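Local coordinates for protein BamaA.19900.a (PDB 6VZZ) that probably phosphorylates glucose to glucose 6-phosphate at the expense of ATP, as a glucokinase of the actin-like ATPase superfamily, here with beta-D-glucopyranose bound, at residues A[124-128]-A[129-133]; A[257-261]-A[262-266]; A[344-347]-A[348-352]; A[376-380]-A[381-385]. One frame throughout, in Å; residues are numbered along the deposited sequence.

In the fold
The four contacts are local turns and helix ends that follow one another along the chain without touching. Contact 1 closes the edge strand 125-127 of a three-stranded antiparallel sheet, and contact 3 joins the short helices 343-348 and 350-357; their centres lie about 42 Å apart. Contacts 2 and 3, with centres about 19 Å apart, both pack on helix 303-327. Contact 4 opens the last helix, 380-389, beside strand 47-54 and helix 146-159. Two contacts lie near the glucose: contact 2 supplies Glu-258 to its pocket, and Asn-381 of contact 4 comes within about 7 Å. Contacts 1 and 3 are farther from it, on opposite sides of the chain's centre.

Contact 1. Residues A[124-128]-A[129-133]; sequences RRLKR and SELPS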
loop_
_atom_site.group_PDB
_atom_site.type_symbol
_atom_site.label_atom_id
_atom_site.label_comp_id
_atom_site.label_asym_id
_atom_site.label_seq_id
_atom_site.Cartn_x
_atom_site.Cartn_y
_atom_site.Cartn_z
ATOM N N ARG A 124 18.653 17.449 -8.781
ATOM C CA ARG A 124 17.937 16.436 -8.027
ATOM C C ARG A 124 18.131 15.033 -8.574
ATOM O O ARG A 124 17.844 14.067 -7.865
ATOM C CB ARG A 124 16.435 16.760 -7.998
ATOM C CG ARG A 124 16.093 17.998 -7.189
ATOM C CD ARG A 124 14.584 18.236 -7.111
ATOM N NE ARG A 124 14.086 18.882 -8.324
ATOM C CZ ARG A 124 13.325 18.286 -9.240
ATOM N NH1 ARG A 124 12.944 17.022 -9.085
ATOM N NH2 ARG A 124 12.937 18.962 -10.313
ATOM N N ARG A 125 18.629 14.897 -9.800
ATOM C CA ARG A 125 18.771 13.611 -10.462
ATOM C C ARG A 125 20.238 13.217 -10.576
ATOM O O ARG A 125 21.115 14.063 -10.758
ATOM C CB ARG A 125 18.117 13.646 -11.845
ATOM C CG ARG A 125 16.613 13.855 -11.749
ATOM C CD ARG A 125 15.913 13.942 -13.089
ATOM N NE ARG A 125 14.467 13.902 -12.890
ATOM C CZ ARG A 125 13.577 14.251 -13.811
ATOM N NH1 ARG A 125 13.987 14.676 -15.001
ATOM N NH2 ARG A 125 12.275 14.187 -13.538
ATOM N N LEU A 126 20.497 11.916 -10.447
ATOM C CA LEU A 126 21.848 11.368 -10.489
ATOM C C LEU A 126 21.841 10.139 -11.386
ATOM O O LEU A 126 21.130 9.170 -11.099
ATOM C CB LEU A 126 22.341 11.014 -9.081
ATOM C CG LEU A 126 23.708 10.331 -8.941
ATOM C CD1 LEU A 126 24.844 11.226 -9.419
ATOM C CD2 LEU A 126 23.952 9.871 -7.505
ATOM N N LYS A 127 22.617 10.185 -12.474
ATOM C CA LYS A 127 22.740 9.079 -13.416
ATOM C C LYS A 127 23.910 8.182 -13.031
ATOM O O LYS A 127 24.953 8.670 -12.588
ATOM C CB LYS A 127 22.958 9.607 -14.837
ATOM C CG LYS A 127 21.953 10.652 -15.270
ATOM C CD LYS A 127 22.300 11.265 -16.624
ATOM C CE LYS A 127 21.152 12.145 -17.126
ATOM N NZ LYS A 127 21.644 13.343 -17.871
ATOM N N ARG A 128 23.735 6.868 -13.213
ATOM C CA ARG A 128 24.836 5.921 -13.028
ATOM C C ARG A 128 26.082 6.342 -13.797
ATOM O O ARG A 128 27.196 6.325 -13.262
ATOM C CB ARG A 128 24.437 4.544 -13.522
ATOM C CG ARG A 128 23.636 3.639 -12.658
ATOM C CD ARG A 128 23.222 2.606 -13.671
ATOM N NE ARG A 128 22.711 1.358 -13.156
ATOM C CZ ARG A 128 22.105 0.475 -13.936
ATOM N NH1 ARG A 128 21.636 -0.665 -13.429
ATOM N NH2 ARG A 128 21.962 0.752 -15.229
ATOM N N SER A 129 25.910 6.675 -15.080
ATOM C CA SER A 129 27.016 6.997 -15.971
ATOM C C SER A 129 27.824 8.211 -15.530
ATOM O O SER A 129 28.871 8.478 -16.126
ATOM C CB SER A 129 26.482 7.239 -17.381
ATOM O OG SER A 129 25.790 8.473 -17.450
ATOM N N GLU A 130 27.364 8.964 -14.532
ATOM C CA GLU A 130 28.109 10.101 -14.008
ATOM C C GLU A 130 29.050 9.722 -12.879
ATOM O O GLU A 130 29.842 10.565 -12.442
ATOM C CB GLU A 130 27.151 11.180 -13.494
ATOM C CG GLU A 130 26.271 11.825 -14.540
ATOM C CD GLU A 130 25.348 12.870 -13.930
ATOM O OE1 GLU A 130 25.539 14.075 -14.220
ATOM O OE2 GLU A 130 24.442 12.486 -13.142
ATOM N N LEU A 131 28.965 8.514 -12.395
ATOM C CA LEU A 131 29.692 7.966 -11.266
ATOM C C LEU A 131 31.072 7.494 -11.703
ATOM O O LEU A 131 31.233 6.972 -12.811
ATOM C CB LEU A 131 28.922 6.798 -10.665
ATOM C CG LEU A 131 27.528 7.150 -10.153
ATOM C CD1 LEU A 131 26.779 5.893 -9.732
ATOM C CD2 LEU A 131 27.625 8.127 -9.001
ATOM N N PRO A 132 32.076 7.657 -10.842
ATOM C CA PRO A 132 33.430 7.196 -11.195
ATOM C C PRO A 132 33.494 5.674 -11.306
ATOM O O PRO A 132 33.056 4.946 -10.414
ATOM C CB PRO A 132 34.299 7.724 -10.047
ATOM C CG PRO A 132 33.354 7.911 -8.898
ATOM C CD PRO A 132 32.003 8.230 -9.486
ATOM N N SER A 133 34.055 5.201 -12.423
ATOM C CA SER A 133 34.176 3.768 -12.683
ATOM C C SER A 133 34.875 3.008 -11.559
ATOM O O SER A 133 34.529 1.851 -11.296
ATOM C CB SER A 133 34.931 3.550 -13.987
ATOM O OG SER A 133 34.110 3.868 -15.089
#
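A 3-10 turn ends the edge strand 125-127, and in it Glu-130 folds back onto the last strand residue, Lys-127. The pair is joined twice. Glu-130 N donates to Lys-127 O at 3.1 Å, from well above the carbonyl plane, as suits a three-residue turn. Lys-127 N in turn donates to Glu-130 OE2 at 3.0 Å. This second bond is nearly straight (170°) and reaches the oxygen on its anti side, 16° out of the carboxylate plane. Glu-130 can make it because CG lies beside its own backbone N (chi1 -64°) and the chain then runs extended back toward the strand. The same OE2 is 3.7 Å from Lys-127 CB and 4.0 Å from Leu-126 CD1, so it lies against the side chains of both residues. The other carboxylate oxygen, OE1, forms a salt bridge with Arg-73, which probably favours the ionised acid; Lys-127 NZ stays 5.4 Å from Glu-130 OE1, too far for a salt bridge. One residue on, Leu-131 N donates to Arg-128 O at 2.9 Å and continues the turn. On the apolar side Leu-131 CD2 meets Leu-126 CD1 at 4.2 Å, the two side chains crossing at about a right angle. The strand pairs antiparallel with 111-114, Leu-126 being bonded through its backbone to Leu-112, and Arg-125 NE forms a salt bridge with Asp-113. Helix 72-90 packs on the turn through Ile-76 against Glu-130 and Phe-79 against Leu-131, while Arg-128 reaches over to His-142 and Phe-143 of strand 141-145.

Contact 2. Residues A[257-261]-A[262-266]; sequences YEDIV and SGRGL. With BGC (beta-D-glucopyranose), chain B.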
loop_
_atom_site.group_PDB
_atom_site.type_symbol
_atom_site.label_atom_id
_atom_site.label_comp_id
_atom_site.label_asym_id
_atom_site.label_seq_id
_atom_site.Cartn_x
_atom_site.Cartn_y
_atom_site.Cartn_z
ATOM N N TYR A 257 1.727 13.408 4.590
ATOM C CA TYR A 257 2.186 12.992 5.911
ATOM C C TYR A 257 3.603 13.491 6.172
ATOM O O TYR A 257 3.924 13.904 7.294
ATOM C CB TYR A 257 2.111 11.471 6.057
ATOM C CG TYR A 257 0.748 10.959 6.485
ATOM C CD1 TYR A 257 0.317 11.085 7.801
ATOM C CD2 TYR A 257 -0.108 10.342 5.576
ATOM C CE1 TYR A 257 -0.926 10.615 8.195
ATOM C CE2 TYR A 257 -1.343 9.875 5.964
ATOM C CZ TYR A 257 -1.753 10.016 7.275
ATOM O OH TYR A 257 -2.993 9.546 7.668
ATOM N N GLU A 258 4.452 13.500 5.131
ATOM C CA GLU A 258 5.823 13.986 5.272
ATOM C C GLU A 258 5.875 15.474 5.611
ATOM O O GLU A 258 6.884 15.945 6.153
ATOM C CB GLU A 258 6.619 13.710 3.993
ATOM C CG GLU A 258 8.106 14.044 4.109
ATOM C CD GLU A 258 8.913 13.663 2.875
ATOM O OE1 GLU A 258 9.045 12.455 2.596
ATOM O OE2 GLU A 258 9.417 14.575 2.177
ATOM N N ASP A 259 4.814 16.228 5.330
ATOM C CA ASP A 259 4.837 17.637 5.691
ATOM C C ASP A 259 4.755 17.845 7.196
ATOM O O ASP A 259 5.009 18.959 7.674
ATOM C CB ASP A 259 3.712 18.383 4.971
ATOM C CG ASP A 259 3.931 18.441 3.461
ATOM O OD1 ASP A 259 5.110 18.437 3.032
ATOM O OD2 ASP A 259 2.936 18.496 2.702
ATOM N N ILE A 260 4.432 16.795 7.953
ATOM C CA ILE A 260 4.496 16.826 9.403
ATOM C C ILE A 260 5.531 15.842 9.939
ATOM O O ILE A 260 6.319 16.183 10.836
ATOM C CB ILE A 260 3.107 16.544 10.013
ATOM C CG1 ILE A 260 2.170 17.726 9.764
ATOM C CG2 ILE A 260 3.201 16.208 11.493
ATOM C CD1 ILE A 260 0.755 17.485 10.266
ATOM N N VAL A 261 5.573 14.641 9.370
ATOM C CA VAL A 261 6.380 13.554 9.900
ATOM C C VAL A 261 7.734 13.592 9.209
ATOM O O VAL A 261 8.029 12.768 8.337
ATOM C CB VAL A 261 5.676 12.195 9.714
ATOM C CG1 VAL A 261 6.416 11.096 10.459
ATOM C CG2 VAL A 261 4.231 12.290 10.166
ATOM N N SER A 262 8.563 14.556 9.602
ATOM C CA SER A 262 9.901 14.746 9.055
ATOM C C SER A 262 10.590 15.796 9.909
ATOM O O SER A 262 9.974 16.407 10.785
ATOM C CB SER A 262 9.871 15.178 7.589
ATOM O OG SER A 262 9.298 16.463 7.481
ATOM N N GLY A 263 11.873 16.007 9.641
ATOM C CA GLY A 263 12.578 17.057 10.339
ATOM C C GLY A 263 11.951 18.420 10.124
ATOM O O GLY A 263 11.587 19.096 11.091
ATOM N N ARG A 264 11.817 18.842 8.862
ATOM C CA ARG A 264 11.191 20.129 8.589
ATOM C C ARG A 264 9.741 20.144 9.052
ATOM O O ARG A 264 9.216 21.204 9.410
ATOM C CB ARG A 264 11.296 20.467 7.096
ATOM C CG ARG A 264 10.435 19.619 6.174
ATOM C CD ARG A 264 10.806 19.818 4.708
ATOM N NE ARG A 264 9.904 19.094 3.817
ATOM C CZ ARG A 264 10.080 17.827 3.440
ATOM N NH1 ARG A 264 11.134 17.140 3.875
ATOM N NH2 ARG A 264 9.203 17.241 2.624
ATOM N N GLY A 265 9.089 18.977 9.072
ATOM C CA GLY A 265 7.718 18.913 9.551
ATOM C C GLY A 265 7.618 19.171 11.041
ATOM O O GLY A 265 6.735 19.897 11.496
ATOM N N LEU A 266 8.528 18.588 11.821
ATOM C CA LEU A 266 8.576 18.902 13.242
ATOM C C LEU A 266 8.878 20.378 13.462
ATOM O O LEU A 266 8.322 21.005 14.368
ATOM C CB LEU A 266 9.615 18.026 13.937
ATOM C CG LEU A 266 9.822 18.303 15.427
ATOM C CD1 LEU A 266 8.550 18.046 16.223
ATOM C CD2 LEU A 266 10.977 17.485 15.967
HETATM C C2 BGC B . 11.310 10.011 -0.560
HETATM C C3 BGC B . 11.475 8.512 -0.373
HETATM C C4 BGC B . 12.469 8.232 0.748
HETATM C C5 BGC B . 12.032 8.970 2.008
HETATM C C6 BGC B . 12.971 8.798 3.178
HETATM C C1 BGC B . 10.917 10.636 0.769
HETATM O O1 BGC B . 10.672 11.988 0.638
HETATM O O2 BGC B . 10.321 10.277 -1.547
HETATM O O3 BGC B . 11.894 7.901 -1.585
HETATM O O4 BGC B . 12.504 6.841 1.031
HETATM O O5 BGC B . 11.944 10.372 1.721
HETATM O O6 BGC B . 14.316 9.014 2.802
HETATM O O HOH W 1 7.548 19.772 3.669
HETATM O O HOH W 2 6.438 16.897 1.390
#
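Glu-258 OE2 is gripped by Arg-264 NH2 in a salt bridge of 2.7 Å and also by Asn-116 ND2. The arginine nitrogen comes in on the anti lone pair of OE2, nearly straight at 168°, and the oxygen lies in the guanidinium plane although the carboxylate plane stands 89° to it. The other oxygen, OE1, meets the sugar: O1 of the glucose donates to it at 2.6 Å, and Leu-195 N donates to it as well. Arg-264 thus acts in the second shell, holding the carboxylate that meets the ligand. Two waters lie between the guanidinium group and Asp-259 OD1, the bond of one of them to NH2 being weak, while Asp-259 OD2 is bound by Tyr-249 OH. The chain turns at Val-261, the centre of an inverse gamma turn, into Ser-262, whose OG sits between its own N and carbonyl carbon (chi1 66°). By donating to Glu-258 O at 2.8 Å and accepting from Gly-265 N at 3.0 Å in a capping bond, OG links the glutamate's carbonyl to the helix start. The whole is a serine N-cap opening helix 263-276 beside the glucose pocket, which Glu-258 lines with Glu-218 and His-221.

Contact 3. Residues A[344-347]-A[348-352]; sequences LFLE and QNLES
Asn-349 and Phe-345 form the buried side of this helix end. Asn-349 ND2 donates to Phe-345 O at 3.0 Å (157°) and at the same time lies over one face of the Phe-345 ring, offset toward its rim, with CE1 the nearest ring atom at 3.2 Å. Amide and ring planes are 36° apart. CG of Asn-349 stands beside its own backbone N (chi1 -62°), which turns the amide back over the preceding turn; OD1 binds His-306 NE2, so both ends of the amide are held and its rotation is fixed. Backbone bonds weaken along the same stretch. Gln-348 N still donates to Leu-344 O at 2.9 Å, but Asn-349 N has only weak bonds, to Phe-345 O and Leu-346 O.

The other side, with the exposed Leu-344, Glu-347 and Gln-348, faces solvent and is looser. Gln-348 lays its amide across Leu-344, with NE2 3.9 Å from CG, and hands that nitrogen to Thr-297 O. Glu-347 and Leu-350, side by side and pointing the same way, meet only at 4.0 Å between OE1 and CD2. Asn-349, the first residue to leave helical geometry after helix 343-348, is also the N-cap position of helix 350-357, though its side chain makes no capping bond. Phe-345 packs on Met-309 and Asn-349 on Met-310 of helix 303-327, while Leu-346 and Leu-350 lie against Leu-170 and Trp-171 of strand 167-171.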
loop_
_atom_site.group_PDB
_atom_site.type_symbol
_atom_site.label_atom_id
_atom_site.label_comp_id
_atom_site.label_asym_id
_atom_site.label_seq_id
_atom_site.Cartn_x
_atom_site.Cartn_y
_atom_site.Cartn_z
ATOM N N LEU A 344 12.854 7.311 23.701
ATOM C CA LEU A 344 12.499 7.749 25.044
ATOM C C LEU A 344 11.228 8.580 25.013
ATOM O O LEU A 344 10.301 8.343 25.797
ATOM C CB LEU A 344 13.643 8.537 25.672
ATOM C CG LEU A 344 13.290 9.269 26.971
ATOM C CD1 LEU A 344 13.024 8.303 28.123
ATOM C CD2 LEU A 344 14.370 10.280 27.345
ATOM N N PHE A 345 11.155 9.551 24.095
ATOM C CA PHE A 345 9.924 10.322 23.955
ATOM C C PHE A 345 8.742 9.404 23.701
ATOM O O PHE A 345 7.656 9.601 24.261
ATOM C CB PHE A 345 10.034 11.343 22.823
ATOM C CG PHE A 345 8.762 12.103 22.593
ATOM C CD1 PHE A 345 8.498 13.266 23.302
ATOM C CD2 PHE A 345 7.807 11.637 21.700
ATOM C CE1 PHE A 345 7.310 13.961 23.117
ATOM C CE2 PHE A 345 6.612 12.327 21.514
ATOM C CZ PHE A 345 6.366 13.488 22.223
ATOM N N LEU A 346 8.948 8.387 22.868
ATOM C CA LEU A 346 7.883 7.460 22.515
ATOM C C LEU A 346 7.349 6.728 23.748
ATOM O O LEU A 346 6.131 6.589 23.922
ATOM C CB LEU A 346 8.430 6.492 21.474
ATOM C CG LEU A 346 7.580 5.847 20.397
ATOM C CD1 LEU A 346 8.505 5.223 19.358
ATOM C CD2 LEU A 346 6.691 4.785 21.025
ATOM N N GLU A 347 8.242 6.283 24.634
ATOM C CA GLU A 347 7.802 5.593 25.843
ATOM C C GLU A 347 7.195 6.545 26.868
ATOM O O GLU A 347 6.305 6.141 27.628
ATOM C CB GLU A 347 8.965 4.823 26.468
ATOM C CG GLU A 347 9.325 3.550 25.714
ATOM C CD GLU A 347 8.266 2.463 25.850
ATOM O OE1 GLU A 347 7.317 2.636 26.642
ATOM O OE2 GLU A 347 8.387 1.427 25.167
ATOM N N GLN A 348 7.657 7.798 26.920
ATOM C CA GLN A 348 7.034 8.742 27.845
ATOM C C GLN A 348 5.595 9.040 27.454
ATOM O O GLN A 348 4.785 9.401 28.312
ATOM C CB GLN A 348 7.814 10.049 27.911
ATOM C CG GLN A 348 9.230 9.931 28.394
ATOM C CD GLN A 348 10.004 11.220 28.188
ATOM O OE1 GLN A 348 9.770 11.962 27.224
ATOM N NE2 GLN A 348 10.922 11.505 29.102
ATOM N N ASN A 349 5.256 8.894 26.177
ATOM C CA ASN A 349 3.946 9.267 25.660
ATOM C C ASN A 349 3.239 8.076 25.028
ATOM O O ASN A 349 2.527 8.209 24.030
ATOM C CB ASN A 349 4.082 10.418 24.673
ATOM C CG ASN A 349 4.657 11.660 25.325
ATOM O OD1 ASN A 349 3.937 12.413 25.979
ATOM N ND2 ASN A 349 5.960 11.861 25.179
ATOM N N LEU A 350 3.401 6.900 25.639
ATOM C CA LEU A 350 2.936 5.663 25.026
ATOM C C LEU A 350 1.420 5.648 24.866
ATOM O O LEU A 350 0.910 5.290 23.798
ATOM C CB LEU A 350 3.403 4.471 25.857
ATOM C CG LEU A 350 3.168 3.098 25.229
ATOM C CD1 LEU A 350 4.104 2.879 24.049
ATOM C CD2 LEU A 350 3.335 2.014 26.277
ATOM N N GLU A 351 0.678 6.014 25.926
ATOM C CA GLU A 351 -0.783 5.999 25.853
ATOM C C GLU A 351 -1.291 6.913 24.746
ATOM O O GLU A 351 -2.215 6.556 24.006
ATOM C CB GLU A 351 -1.413 6.423 27.181
ATOM C CG GLU A 351 -0.797 5.831 28.435
ATOM C CD GLU A 351 0.320 6.697 29.023
ATOM O OE1 GLU A 351 0.934 7.515 28.288
ATOM O OE2 GLU A 351 0.580 6.551 30.238
ATOM N N SER A 352 -0.711 8.103 24.625
ATOM C CA SER A 352 -1.135 9.021 23.575
ATOM C C SER A 352 -0.903 8.417 22.198
ATOM O O SER A 352 -1.728 8.585 21.290
ATOM C CB SER A 352 -0.390 10.344 23.717
ATOM O OG SER A 352 -0.323 10.716 25.085
#

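Contact 4. Residues A[376-380]-A[381-385]; sequences KPVNL and NLHGA
Asn-379 is the N-cap of the last helix, 380-389, and meets the first-turn residues Asn-381, Leu-382 and His-383 with its side chain and its carbonyl. Asn-381 comes first: its CB lies 3.4 Å from Asn-379 OD1, and the two amide planes are turned 55° from each other. Its own amide is spoken for elsewhere, OD1 by Thr-150 OG1 and ND2 by Asp-42 OD1. Asp-42, near the end of strand 37-43, begins an Asp-Ile-Gly-Gly-Thr sequence that matches the phosphate-binding motif of actin-like kinases, so the helix start is bonded to what is probably that motif. Leu-382 follows with a weak bond from N to Asn-379 O, and its side chain lies across the Asn-379 amide, CD1 3.6 Å from ND2. That amide is placed there by a CG directed opposite the backbone N (chi1 -158°), and its ND2 also makes a weak hydrogen bond to Asp-42 OD2.

His-383 takes hold of the same carbonyl twice. Its N donates to Asn-379 O at 3.3 Å within the carbonyl plane, while ND1 donates to that oxygen at 3.2 Å from above the plane, the ring tilted so that the oxygen lies 25° out of it. The ring also touches Val-378, CE1 3.5 Å from CG2 with the side chains at about a right angle, and stacks edge-to-face with Phe-61. Gly-384, next in the turn, has its N donate to Leu-380 O at 2.9 Å. The regular helix is then under way, Ala-385 N donating to Asn-381 O at 2.8 Å.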
loop_
_atom_site.group_PDB
_atom_site.type_symbol
_atom_site.label_atom_id
_atom_site.label_comp_id
_atom_site.label_asym_id
_atom_site.label_seq_id
_atom_site.Cartn_x
_atom_site.Cartn_y
_atom_site.Cartn_z
ATOM N N LYS A 376 19.709 0.604 18.648
ATOM C CA LYS A 376 21.124 0.912 18.568
ATOM C C LYS A 376 21.429 1.517 17.202
ATOM O O LYS A 376 20.845 1.097 16.197
ATOM C CB LYS A 376 21.986 -0.344 18.802
ATOM N N PRO A 377 22.290 2.529 17.135
ATOM C CA PRO A 377 22.646 3.101 15.831
ATOM C C PRO A 377 23.310 2.045 14.964
ATOM O O PRO A 377 24.259 1.383 15.382
ATOM C CB PRO A 377 23.619 4.235 16.181
ATOM C CG PRO A 377 23.467 4.465 17.630
ATOM C CD PRO A 377 23.040 3.158 18.231
ATOM N N VAL A 378 22.780 1.871 13.763
ATOM C CA VAL A 378 23.366 0.977 12.777
ATOM C C VAL A 378 22.775 1.400 11.442
ATOM O O VAL A 378 21.573 1.679 11.343
ATOM C CB VAL A 378 23.103 -0.508 13.105
ATOM C CG1 VAL A 378 21.623 -0.791 13.261
ATOM C CG2 VAL A 378 23.696 -1.396 12.033
ATOM N N ASN A 379 23.607 1.530 10.418
ATOM C CA ASN A 379 23.091 2.058 9.161
ATOM C C ASN A 379 22.570 0.871 8.364
ATOM O O ASN A 379 23.302 0.195 7.647
ATOM C CB ASN A 379 24.143 2.868 8.417
ATOM C CG ASN A 379 23.514 3.847 7.438
ATOM O OD1 ASN A 379 22.432 3.594 6.915
ATOM N ND2 ASN A 379 24.169 4.974 7.205
ATOM N N LEU A 380 21.283 0.590 8.537
ATOM C CA LEU A 380 20.674 -0.546 7.863
ATOM C C LEU A 380 20.665 -0.350 6.356
ATOM O O LEU A 380 20.724 -1.332 5.609
ATOM C CB LEU A 380 19.254 -0.763 8.396
ATOM C CG LEU A 380 19.145 -1.370 9.802
ATOM C CD1 LEU A 380 17.716 -1.275 10.321
ATOM C CD2 LEU A 380 19.597 -2.818 9.806
ATOM N N ASN A 381 20.592 0.903 5.896
ATOM C CA ASN A 381 20.652 1.186 4.467
ATOM C C ASN A 381 21.958 0.694 3.865
ATOM O O ASN A 381 21.964 0.106 2.775
ATOM C CB ASN A 381 20.502 2.687 4.224
ATOM C CG ASN A 381 19.176 3.222 4.710
ATOM O OD1 ASN A 381 18.376 2.489 5.297
ATOM N ND2 ASN A 381 18.936 4.509 4.482
ATOM N N LEU A 382 23.076 0.946 4.552
ATOM C CA LEU A 382 24.371 0.531 4.032
ATOM C C LEU A 382 24.483 -0.983 3.998
ATOM O O LEU A 382 25.010 -1.544 3.029
ATOM C CB LEU A 382 25.501 1.132 4.865
ATOM C CG LEU A 382 25.712 2.641 4.751
ATOM C CD1 LEU A 382 26.782 3.061 5.718
ATOM C CD2 LEU A 382 26.092 3.025 3.332
ATOM N N HIS A 383 23.994 -1.662 5.044
ATOM C CA HIS A 383 23.966 -3.121 5.024
ATOM C C HIS A 383 23.163 -3.625 3.833
ATOM O O HIS A 383 23.605 -4.527 3.112
ATOM C CB HIS A 383 23.383 -3.672 6.330
ATOM C CG HIS A 383 24.352 -3.693 7.470
ATOM N ND1 HIS A 383 24.358 -2.734 8.461
ATOM C CD2 HIS A 383 25.340 -4.562 7.785
ATOM C CE1 HIS A 383 25.308 -3.011 9.336
ATOM N NE2 HIS A 383 25.921 -4.114 8.947
ATOM N N GLY A 384 21.981 -3.041 3.610
ATOM C CA GLY A 384 21.151 -3.458 2.493
ATOM C C GLY A 384 21.821 -3.214 1.157
ATOM O O GLY A 384 21.875 -4.102 0.300
ATOM N N ALA A 385 22.369 -2.010 0.972
ATOM C CA ALA A 385 23.060 -1.707 -0.276
ATOM C C ALA A 385 24.214 -2.669 -0.510
ATOM O O ALA A 385 24.453 -3.094 -1.647
ATOM C CB ALA A 385 23.557 -0.263 -0.274
#